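Local structure of 432aa long hypothetical deoxyribodipyrimidine photolyase (Sulfolobus tokodaii, 2E0I) at residues R71-F76 / N170-L174; D375-I381 / P393-H397; E268-W274 / E424-V428. The protein probably repairs ultraviolet-induced pyrimidine dimers in DNA with light energy, binding two FAD molecules, one of them a proposed light-harvesting cofactor. All coordinates share one frame; numbering follows the deposited sequence.

Contact 1 of 3, residues R71-F76 / N170-L174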
loop_
_atom_site.group_PDB
_atom_site.type_symbol
_atom_site.label_atom_id
_atom_site.label_comp_id
_atom_site.label_asym_id
_atom_site.label_seq_id
_atom_site.Cartn_x
_atom_site.Cartn_y
_atom_site.Cartn_z
ATOM N N ARG A 71 17.431 0.857 -21.856
ATOM C CA ARG A 71 17.063 -0.266 -21.005
ATOM C C ARG A 71 17.268 0.180 -19.582
ATOM O O ARG A 71 17.974 1.150 -19.316
ATOM C CB ARG A 71 17.927 -1.512 -21.267
ATOM C CG ARG A 71 19.343 -1.431 -20.716
ATOM C CD ARG A 71 20.082 -2.760 -20.868
ATOM N NE ARG A 71 21.495 -2.680 -20.466
ATOM C CZ ARG A 71 21.923 -2.573 -19.212
ATOM N NH1 ARG A 71 21.061 -2.531 -18.210
ATOM N NH2 ARG A 71 23.216 -2.503 -18.952
ATOM N N LEU A 72 16.640 -0.537 -18.666
ATOM C CA LEU A 72 16.757 -0.220 -17.262
ATOM C C LEU A 72 18.162 -0.602 -16.774
ATOM O O LEU A 72 18.621 -1.730 -16.972
ATOM C CB LEU A 72 15.687 -0.981 -16.480
ATOM C CG LEU A 72 15.548 -0.562 -15.024
ATOM C CD1 LEU A 72 15.271 0.938 -14.966
ATOM C CD2 LEU A 72 14.430 -1.360 -14.365
ATOM N N ASN A 73 18.842 0.359 -16.157
ATOM C CA ASN A 73 20.182 0.163 -15.622
ATOM C C ASN A 73 20.049 -0.170 -14.145
ATOM O O ASN A 73 19.706 0.698 -13.337
ATOM C CB ASN A 73 20.993 1.445 -15.797
ATOM C CG ASN A 73 21.275 1.761 -17.257
ATOM O OD1 ASN A 73 22.213 1.229 -17.857
ATOM N ND2 ASN A 73 20.450 2.618 -17.841
ATOM N N VAL A 74 20.328 -1.423 -13.791
ATOM C CA VAL A 74 20.185 -1.864 -12.407
ATOM C C VAL A 74 21.480 -1.940 -11.605
ATOM O O VAL A 74 22.517 -2.373 -12.104
ATOM C CB VAL A 74 19.489 -3.239 -12.346
ATOM C CG1 VAL A 74 19.301 -3.665 -10.902
ATOM C CG2 VAL A 74 18.150 -3.169 -13.069
ATOM N N PHE A 75 21.396 -1.517 -10.348
ATOM C CA PHE A 75 22.523 -1.522 -9.421
ATOM C C PHE A 75 22.071 -2.161 -8.125
ATOM O O PHE A 75 20.874 -2.278 -7.879
ATOM C CB PHE A 75 22.979 -0.094 -9.152
ATOM C CG PHE A 75 23.564 0.586 -10.353
ATOM C CD1 PHE A 75 24.917 0.445 -10.651
ATOM C CD2 PHE A 75 22.759 1.341 -11.209
ATOM C CE1 PHE A 75 25.467 1.042 -11.787
ATOM C CE2 PHE A 75 23.292 1.949 -12.351
ATOM C CZ PHE A 75 24.654 1.798 -12.642
ATOM N N PHE A 76 23.017 -2.565 -7.289
ATOM C CA PHE A 76 22.658 -3.195 -6.026
ATOM C C PHE A 76 23.397 -2.551 -4.869
ATOM O O PHE A 76 24.574 -2.203 -4.995
ATOM C CB PHE A 76 22.969 -4.696 -6.076
ATOM C CG PHE A 76 22.603 -5.429 -4.822
ATOM C CD1 PHE A 76 21.276 -5.757 -4.553
ATOM C CD2 PHE A 76 23.583 -5.751 -3.881
ATOM C CE1 PHE A 76 20.924 -6.394 -3.360
ATOM C CE2 PHE A 76 23.247 -6.384 -2.689
ATOM C CZ PHE A 76 21.911 -6.707 -2.427
ATOM N N ASN A 170 21.223 -5.739 -15.600
ATOM C CA ASN A 170 19.908 -5.535 -16.182
ATOM C C ASN A 170 18.848 -6.237 -15.335
ATOM O O ASN A 170 19.180 -7.011 -14.442
ATOM C CB ASN A 170 19.895 -6.046 -17.616
ATOM C CG ASN A 170 20.570 -7.376 -17.752
ATOM O OD1 ASN A 170 20.133 -8.369 -17.164
ATOM N ND2 ASN A 170 21.651 -7.413 -18.525
ATOM N N VAL A 171 17.577 -5.959 -15.608
ATOM C CA VAL A 171 16.482 -6.543 -14.843
ATOM C C VAL A 171 16.593 -8.025 -14.515
ATOM O O VAL A 171 16.041 -8.474 -13.509
ATOM C CB VAL A 171 15.156 -6.294 -15.534
ATOM C CG1 VAL A 171 14.769 -4.857 -15.352
ATOM C CG2 VAL A 171 15.268 -6.623 -17.002
ATOM N N ASP A 172 17.299 -8.778 -15.356
ATOM C CA ASP A 172 17.496 -10.213 -15.119
ATOM C C ASP A 172 17.911 -10.449 -13.656
ATOM O O ASP A 172 17.429 -11.362 -12.995
ATOM C CB ASP A 172 18.590 -10.778 -16.058
ATOM C CG ASP A 172 18.019 -11.432 -17.341
ATOM O OD1 ASP A 172 18.824 -11.932 -18.174
ATOM O OD2 ASP A 172 16.776 -11.453 -17.523
ATOM N N PHE A 173 18.815 -9.611 -13.163
ATOM C CA PHE A 173 19.313 -9.711 -11.796
ATOM C C PHE A 173 18.207 -9.708 -10.756
ATOM O O PHE A 173 18.304 -10.404 -9.750
ATOM C CB PHE A 173 20.273 -8.555 -11.496
ATOM C CG PHE A 173 20.613 -8.413 -10.040
ATOM C CD1 PHE A 173 21.334 -9.406 -9.377
ATOM C CD2 PHE A 173 20.166 -7.314 -9.317
ATOM C CE1 PHE A 173 21.597 -9.305 -8.006
ATOM C CE2 PHE A 173 20.424 -7.204 -7.947
ATOM C CZ PHE A 173 21.140 -8.202 -7.289
ATOM N N LEU A 174 17.161 -8.922 -11.004
ATOM C CA LEU A 174 16.048 -8.806 -10.071
ATOM C C LEU A 174 15.209 -10.071 -9.895
ATOM O O LEU A 174 14.489 -10.200 -8.897
ATOM C CB LEU A 174 15.156 -7.628 -10.468
ATOM C CG LEU A 174 15.838 -6.257 -10.371
ATOM C CD1 LEU A 174 14.931 -5.203 -10.944
ATOM C CD2 LEU A 174 16.189 -5.940 -8.929
#

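Contact 2 of 3, residues D375-I381 / P393-H397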
loop_
_atom_site.group_PDB
_atom_site.type_symbol
_atom_site.label_atom_id
_atom_site.label_comp_id
_atom_site.label_asym_id
_atom_site.label_seq_id
_atom_site.Cartn_x
_atom_site.Cartn_y
_atom_site.Cartn_z
ATOM N N ASP A 375 -22.205 -10.472 2.778
ATOM C CA ASP A 375 -22.002 -11.769 2.146
ATOM C C ASP A 375 -23.226 -12.612 2.487
ATOM O O ASP A 375 -23.115 -13.685 3.083
ATOM C CB ASP A 375 -20.733 -12.446 2.662
ATOM C CG ASP A 375 -20.209 -13.516 1.704
ATOM O OD1 ASP A 375 -19.426 -14.385 2.156
ATOM O OD2 ASP A 375 -20.570 -13.483 0.499
ATOM N N PRO A 376 -24.417 -12.130 2.100
ATOM C CA PRO A 376 -25.698 -12.796 2.348
ATOM C C PRO A 376 -25.776 -14.253 1.893
ATOM O O PRO A 376 -26.415 -15.077 2.542
ATOM C CB PRO A 376 -26.689 -11.902 1.607
ATOM C CG PRO A 376 -25.893 -11.412 0.468
ATOM C CD PRO A 376 -24.601 -11.030 1.140
ATOM N N GLU A 377 -25.124 -14.569 0.783
ATOM C CA GLU A 377 -25.149 -15.922 0.250
ATOM C C GLU A 377 -23.938 -16.700 0.730
ATOM O O GLU A 377 -23.781 -17.873 0.406
ATOM C CB GLU A 377 -25.138 -15.874 -1.277
ATOM C CG GLU A 377 -25.788 -14.626 -1.866
ATOM C CD GLU A 377 -27.272 -14.525 -1.547
ATOM O OE1 GLU A 377 -27.651 -14.765 -0.376
ATOM O OE2 GLU A 377 -28.059 -14.194 -2.466
ATOM N N ALA A 378 -23.083 -16.038 1.500
ATOM C CA ALA A 378 -21.869 -16.661 2.009
ATOM C C ALA A 378 -20.981 -17.128 0.854
ATOM O O ALA A 378 -20.147 -18.017 1.021
ATOM C CB ALA A 378 -22.217 -17.833 2.916
ATOM N N LYS A 379 -21.160 -16.520 -0.317
ATOM C CA LYS A 379 -20.357 -16.880 -1.480
ATOM C C LYS A 379 -18.866 -16.623 -1.249
ATOM O O LYS A 379 -18.022 -17.456 -1.602
ATOM C CB LYS A 379 -20.829 -16.110 -2.720
ATOM C CG LYS A 379 -22.167 -16.590 -3.282
ATOM C CD LYS A 379 -22.449 -15.991 -4.670
ATOM C CE LYS A 379 -23.726 -16.565 -5.315
ATOM N NZ LYS A 379 -25.001 -16.208 -4.598
ATOM N N PHE A 380 -18.545 -15.469 -0.663
ATOM C CA PHE A 380 -17.156 -15.111 -0.374
ATOM C C PHE A 380 -16.574 -16.082 0.640
ATOM O O PHE A 380 -15.461 -16.589 0.472
ATOM C CB PHE A 380 -17.060 -13.695 0.194
ATOM C CG PHE A 380 -15.654 -13.271 0.527
ATOM C CD1 PHE A 380 -14.700 -13.111 -0.483
ATOM C CD2 PHE A 380 -15.275 -13.034 1.850
ATOM C CE1 PHE A 380 -13.386 -12.718 -0.177
ATOM C CE2 PHE A 380 -13.969 -12.641 2.163
ATOM C CZ PHE A 380 -13.025 -12.484 1.150
ATOM N N ILE A 381 -17.338 -16.333 1.695
ATOM C CA ILE A 381 -16.919 -17.243 2.742
ATOM C C ILE A 381 -16.668 -18.638 2.183
ATOM O O ILE A 381 -15.639 -19.253 2.466
ATOM C CB ILE A 381 -17.981 -17.302 3.849
ATOM C CG1 ILE A 381 -18.008 -15.960 4.582
ATOM C CG2 ILE A 381 -17.683 -18.431 4.805
ATOM C CD1 ILE A 381 -19.095 -15.827 5.613
ATOM N N PRO A 393 -25.640 -21.243 3.717
ATOM C CA PRO A 393 -25.478 -19.888 4.246
ATOM C C PRO A 393 -26.188 -19.642 5.565
ATOM O O PRO A 393 -25.583 -19.167 6.522
ATOM C CB PRO A 393 -26.003 -19.000 3.111
ATOM C CG PRO A 393 -26.907 -19.897 2.347
ATOM C CD PRO A 393 -26.140 -21.187 2.335
ATOM N N SER A 394 -27.473 -19.967 5.611
ATOM C CA SER A 394 -28.266 -19.776 6.820
ATOM C C SER A 394 -27.509 -20.205 8.081
ATOM O O SER A 394 -27.451 -19.475 9.069
ATOM C CB SER A 394 -29.562 -20.576 6.696
ATOM O OG SER A 394 -30.338 -20.477 7.875
ATOM N N ILE A 395 -26.928 -21.396 8.032
ATOM C CA ILE A 395 -26.173 -21.934 9.152
ATOM C C ILE A 395 -24.879 -21.160 9.368
ATOM O O ILE A 395 -24.580 -20.759 10.489
ATOM C CB ILE A 395 -25.840 -23.425 8.918
ATOM C CG1 ILE A 395 -27.146 -24.220 8.822
ATOM C CG2 ILE A 395 -24.937 -23.951 10.031
ATOM C CD1 ILE A 395 -26.964 -25.696 8.537
ATOM N N ILE A 396 -24.116 -20.954 8.296
ATOM C CA ILE A 396 -22.854 -20.225 8.380
ATOM C C ILE A 396 -23.013 -18.901 9.125
ATOM O O ILE A 396 -22.154 -18.533 9.926
ATOM C CB ILE A 396 -22.272 -19.957 6.975
ATOM C CG1 ILE A 396 -21.783 -21.267 6.358
ATOM C CG2 ILE A 396 -21.122 -18.966 7.058
ATOM C CD1 ILE A 396 -21.266 -21.120 4.958
ATOM N N HIS A 397 -24.114 -18.196 8.868
ATOM C CA HIS A 397 -24.378 -16.922 9.523
ATOM C C HIS A 397 -24.759 -17.079 10.994
ATOM O O HIS A 397 -24.992 -16.085 11.695
ATOM C CB HIS A 397 -25.493 -16.166 8.804
ATOM C CG HIS A 397 -25.127 -15.724 7.425
ATOM N ND1 HIS A 397 -23.939 -15.087 7.141
ATOM C CD2 HIS A 397 -25.790 -15.825 6.250
ATOM C CE1 HIS A 397 -23.886 -14.815 5.850
ATOM N NE2 HIS A 397 -24.997 -15.253 5.286
#

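Contact 3 of 3, residues E268-W274 / E424-V428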
loop_
_atom_site.group_PDB
_atom_site.type_symbol
_atom_site.label_atom_id
_atom_site.label_comp_id
_atom_site.label_asym_id
_atom_site.label_seq_id
_atom_site.Cartn_x
_atom_site.Cartn_y
_atom_site.Cartn_z
ATOM N N GLU A 268 -1.514 9.566 23.807
ATOM C CA GLU A 268 -2.019 9.051 25.080
ATOM C C GLU A 268 -2.226 7.536 25.098
ATOM O O GLU A 268 -1.920 6.868 26.088
ATOM C CB GLU A 268 -3.327 9.752 25.494
ATOM C CG GLU A 268 -4.430 9.794 24.468
ATOM C CD GLU A 268 -4.285 10.918 23.451
ATOM O OE1 GLU A 268 -3.141 11.356 23.177
ATOM O OE2 GLU A 268 -5.333 11.346 22.912
ATOM N N TYR A 269 -2.723 6.990 23.995
ATOM C CA TYR A 269 -2.981 5.558 23.897
ATOM C C TYR A 269 -1.747 4.665 23.811
ATOM O O TYR A 269 -1.862 3.451 23.649
ATOM C CB TYR A 269 -3.906 5.299 22.720
ATOM C CG TYR A 269 -5.263 5.931 22.909
ATOM C CD1 TYR A 269 -6.166 5.427 23.843
ATOM C CD2 TYR A 269 -5.642 7.045 22.162
ATOM C CE1 TYR A 269 -7.412 6.014 24.024
ATOM C CE2 TYR A 269 -6.885 7.640 22.337
ATOM C CZ TYR A 269 -7.765 7.121 23.266
ATOM O OH TYR A 269 -9.002 7.701 23.425
ATOM N N ASP A 270 -0.567 5.263 23.922
ATOM C CA ASP A 270 0.664 4.488 23.898
ATOM C C ASP A 270 0.768 3.748 25.237
ATOM O O ASP A 270 1.721 3.007 25.491
ATOM C CB ASP A 270 1.868 5.416 23.702
ATOM C CG ASP A 270 2.362 5.444 22.259
ATOM O OD1 ASP A 270 3.219 6.297 21.936
ATOM O OD2 ASP A 270 1.905 4.607 21.448
ATOM N N ASN A 271 -0.241 3.951 26.079
ATOM C CA ASN A 271 -0.294 3.342 27.400
ATOM C C ASN A 271 -1.268 2.191 27.515
ATOM O O ASN A 271 -1.394 1.592 28.585
ATOM C CB ASN A 271 -0.651 4.396 28.438
ATOM C CG ASN A 271 0.523 5.290 28.778
ATOM O OD1 ASN A 271 0.342 6.448 29.158
ATOM N ND2 ASN A 271 1.741 4.751 28.653
ATOM N N ILE A 272 -1.962 1.886 26.425
ATOM C CA ILE A 272 -2.914 0.785 26.422
ATOM C C ILE A 272 -2.186 -0.509 26.756
ATOM O O ILE A 272 -1.093 -0.755 26.261
ATOM C CB ILE A 272 -3.588 0.643 25.051
ATOM C CG1 ILE A 272 -4.461 1.869 24.790
ATOM C CG2 ILE A 272 -4.402 -0.643 24.995
ATOM C CD1 ILE A 272 -5.187 1.840 23.469
ATOM N N SER A 273 -2.784 -1.327 27.613
ATOM C CA SER A 273 -2.172 -2.591 27.985
ATOM C C SER A 273 -2.742 -3.690 27.116
ATOM O O SER A 273 -3.655 -4.414 27.520
ATOM C CB SER A 273 -2.438 -2.906 29.452
ATOM O OG SER A 273 -1.850 -1.919 30.276
ATOM N N TRP A 274 -2.201 -3.802 25.908
ATOM C CA TRP A 274 -2.650 -4.814 24.972
ATOM C C TRP A 274 -2.459 -6.197 25.579
ATOM O O TRP A 274 -1.375 -6.531 26.049
ATOM C CB TRP A 274 -1.859 -4.707 23.669
ATOM C CG TRP A 274 -1.900 -3.337 23.054
ATOM C CD1 TRP A 274 -0.934 -2.382 23.119
ATOM C CD2 TRP A 274 -2.985 -2.762 22.320
ATOM N NE1 TRP A 274 -1.347 -1.246 22.474
ATOM C CE2 TRP A 274 -2.604 -1.451 21.976
ATOM C CE3 TRP A 274 -4.243 -3.229 21.923
ATOM C CZ2 TRP A 274 -3.435 -0.597 21.252
ATOM C CZ3 TRP A 274 -5.070 -2.381 21.202
ATOM C CH2 TRP A 274 -4.661 -1.079 20.874
ATOM N N GLU A 424 -10.981 -0.417 28.785
ATOM C CA GLU A 424 -9.533 -0.255 28.895
ATOM C C GLU A 424 -9.077 1.046 28.236
ATOM O O GLU A 424 -8.127 1.684 28.693
ATOM C CB GLU A 424 -8.809 -1.451 28.264
ATOM C CG GLU A 424 -8.608 -2.633 29.205
ATOM C CD GLU A 424 -7.505 -2.393 30.238
ATOM O OE1 GLU A 424 -7.544 -1.351 30.935
ATOM O OE2 GLU A 424 -6.599 -3.252 30.355
ATOM N N TYR A 425 -9.759 1.437 27.163
ATOM C CA TYR A 425 -9.438 2.673 26.459
ATOM C C TYR A 425 -9.831 3.862 27.320
ATOM O O TYR A 425 -9.014 4.745 27.565
ATOM C CB TYR A 425 -10.189 2.748 25.135
ATOM C CG TYR A 425 -9.433 2.214 23.940
ATOM C CD1 TYR A 425 -8.948 3.076 22.960
ATOM C CD2 TYR A 425 -9.232 0.848 23.771
ATOM C CE1 TYR A 425 -8.286 2.590 21.836
ATOM C CE2 TYR A 425 -8.569 0.352 22.652
ATOM C CZ TYR A 425 -8.103 1.229 21.691
ATOM O OH TYR A 425 -7.466 0.748 20.574
ATOM N N LYS A 426 -11.089 3.891 27.761
ATOM C CA LYS A 426 -11.582 4.973 28.618
ATOM C C LYS A 426 -10.659 5.074 29.825
ATOM O O LYS A 426 -10.306 6.161 30.272
ATOM C CB LYS A 426 -13.019 4.687 29.087
ATOM C CG LYS A 426 -14.073 4.819 27.989
ATOM C CD LYS A 426 -15.489 4.545 28.491
ATOM C CE LYS A 426 -15.658 3.095 28.962
ATOM N NZ LYS A 426 -17.059 2.765 29.369
ATOM N N ASN A 427 -10.268 3.915 30.334
ATOM C CA ASN A 427 -9.383 3.828 31.478
ATOM C C ASN A 427 -8.167 4.722 31.250
ATOM O O ASN A 427 -7.806 5.516 32.105
ATOM C CB ASN A 427 -8.951 2.373 31.664
ATOM C CG ASN A 427 -8.556 2.060 33.088
ATOM O OD1 ASN A 427 -7.576 2.592 33.607
ATOM N ND2 ASN A 427 -9.326 1.191 33.734
ATOM N N VAL A 428 -7.552 4.600 30.079
ATOM C CA VAL A 428 -6.375 5.391 29.724
ATOM C C VAL A 428 -6.621 6.907 29.750
ATOM O O VAL A 428 -5.752 7.625 30.287
ATOM C CB VAL A 428 -5.844 4.969 28.323
ATOM C CG1 VAL A 428 -4.709 5.881 27.877
ATOM C CG2 VAL A 428 -5.365 3.523 28.377
#

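Contact 1 of 3, residues R71-F76 / N170-L174
Val74 meets the 170-174 loop with both methyl groups, and the two go to different partners. Its CG1, anti to the backbone N (chi1 -178°), reaches Phe173 CD2 at 4.1 Å, near the plane of that ring and at its edge. CG2 instead lies against backbone, 3.8 Å from Val171 N. Two residues earlier, just ahead of the strand, Leu72 crosses Val171 at about a right angle, its CD2 3.6 Å from Val171 CG1. Strand 73-76 is an outermost strand of the five-stranded parallel sheet, order 3-2-1-4-5, of the Rossmann-like N-terminal domain of photolyases; backbone bonds of Asn73 and Phe75 join it to strand 28-35. Met169 bonds to the backbone of Val74, and 170-174 then packs on the strand's side chains, Leu174 also reaching Ala35 and helix 48-66. At the far end Phe76 and Phe173 pair obliquely, ring planes 77° apart: Phe76 CD1 comes within 3.7 Å of Phe173 CZ. At the near end the Arg71 guanidinium puts NH1 3.8 Å from Asn170 CB, its plane steeply inclined to the amide, while it hydrogen-bonds to Ser168 OG and Met169 O. Leu174 brings CD2 to 4.3 Å from Val74 CG1, its side chain about 7 Å from a bound FAD.

Contact 2 of 3, residues D375-I381 / P393-H397
This is a mostly apolar contact with one polar bond, between the turn leading into helix 379-384 and the short helix 393-396, within the largely helical FAD-binding part of the photolyase. The turn is a type I beta turn from Asp375 to Ala378, and Ala378 holds the N-cap position of the helix that follows. Its methyl group points at the short helix and meets two side chains there: Ala378 CB lies 4.0 Å from Pro393 CB, and Ile396 CD1 touches the same methyl. Farther along, Ile381 and Ile396 run antiparallel alongside one another, with Ile381 CD1 4.0 Å from Ile396 CG2. In Ile396, CG1 is anti to the carbonyl carbon (chi1 -70°) and carries CD1 to Ala378, while CG2, anti to the backbone N, faces Ile381. Pro292 of helix 292-304 touches both isoleucines.

The polar link comes from His397, whose NE2 donates to Pro376 O over 3.1 Å with an N-H...O angle of 159°. The oxygen lies near the imidazole plane, but the donor stands 60° out of the carbonyl plane, so the bond is not aimed at a carbonyl lone pair. The other ring nitrogen, ND1, bonds to Gln371 NE2 of helix 367-374. Within the turn segment, the Asp375 carboxylate takes two backbone N-H groups through its syn lone pairs: Ile381 N to OD1 and Phe380 N to OD2. With NE2 as a donor and ND1 facing an amide nitrogen, the bonding is consistent with a neutral His397 protonated on NE2, which ties the end of helix 393-396 both to the turn and to Gln371.

Contact 3 of 3, residues E268-W274 / E424-V428
Glu424 only skirts Ser273, its carboxylate OE2 4.3 Å from Ser273 CB. Tyr425 carries the centre, its ring meeting three residues of the 268-274 loop. Ile272 CD1 lies over one face, 3.6 Å from the ring centroid and 19° off the normal, which is the geometry of a CH-pi contact. The methyl is displaced toward the hydroxyl half, as its 3.5 Å distance to Tyr425 CZ bears out. Ile272 gets there by an extended chain, CG1 anti to the carbonyl carbon (chi1 -67°) and CD1 continuing outward from it. Tyr269 approaches the other end of the ring: its CE1 is 3.5 Å from Tyr425 CD1, and the two planes make an oblique 44°. At the phenol end, Trp274 CH2 stands 3.4 Å from Tyr425 OH, and the hydroxyl is hydrogen-bonded to Ala354 O. The indole itself is covered on one face by Ile272 CG2, so the two branches of Ile272 pack on two aromatic rings.

Val428, the last modelled residue, sends its two methyls to different partners. CG1, anti to the backbone N, sits 3.5 Å from Glu268 O, while CG2 crosses to Ile272 CG1 at 4.1 Å.

This is structural packing in the helical FAD-binding domain, with the Tyr425 side chain about 13 Å from a bound FAD. It sets the end of C-terminal helix 414-427 on the loop between helices 238-256 and 278-286. Phe362 meets the Tyr425 ring edge-to-face, and Val320 of helix 309-322 touches both Tyr425 and Trp274.

From the N terminus, contact 1 comes first: it closes a loop of 93 residues, bringing the chain after helix 140-147 back to edge strand 73-76 of the parallel sheet. Contact 3 then opens at 268-274 and closes only at 424-428, spanning 149 intervening residues, 86 of them helical. Contact 2 opens and closes within that span, across 11 residues. None of the contacts cross. Contact 1 lies across the chain's centre from the other two, about 47 and 48 Å away between centres. Contacts 2 and 3 have centres about 36 Å apart: contact 2 joins helices 379-384 and 393-396, contact 3 joins C-terminal helix 414-427 to the loop before helix 278-286.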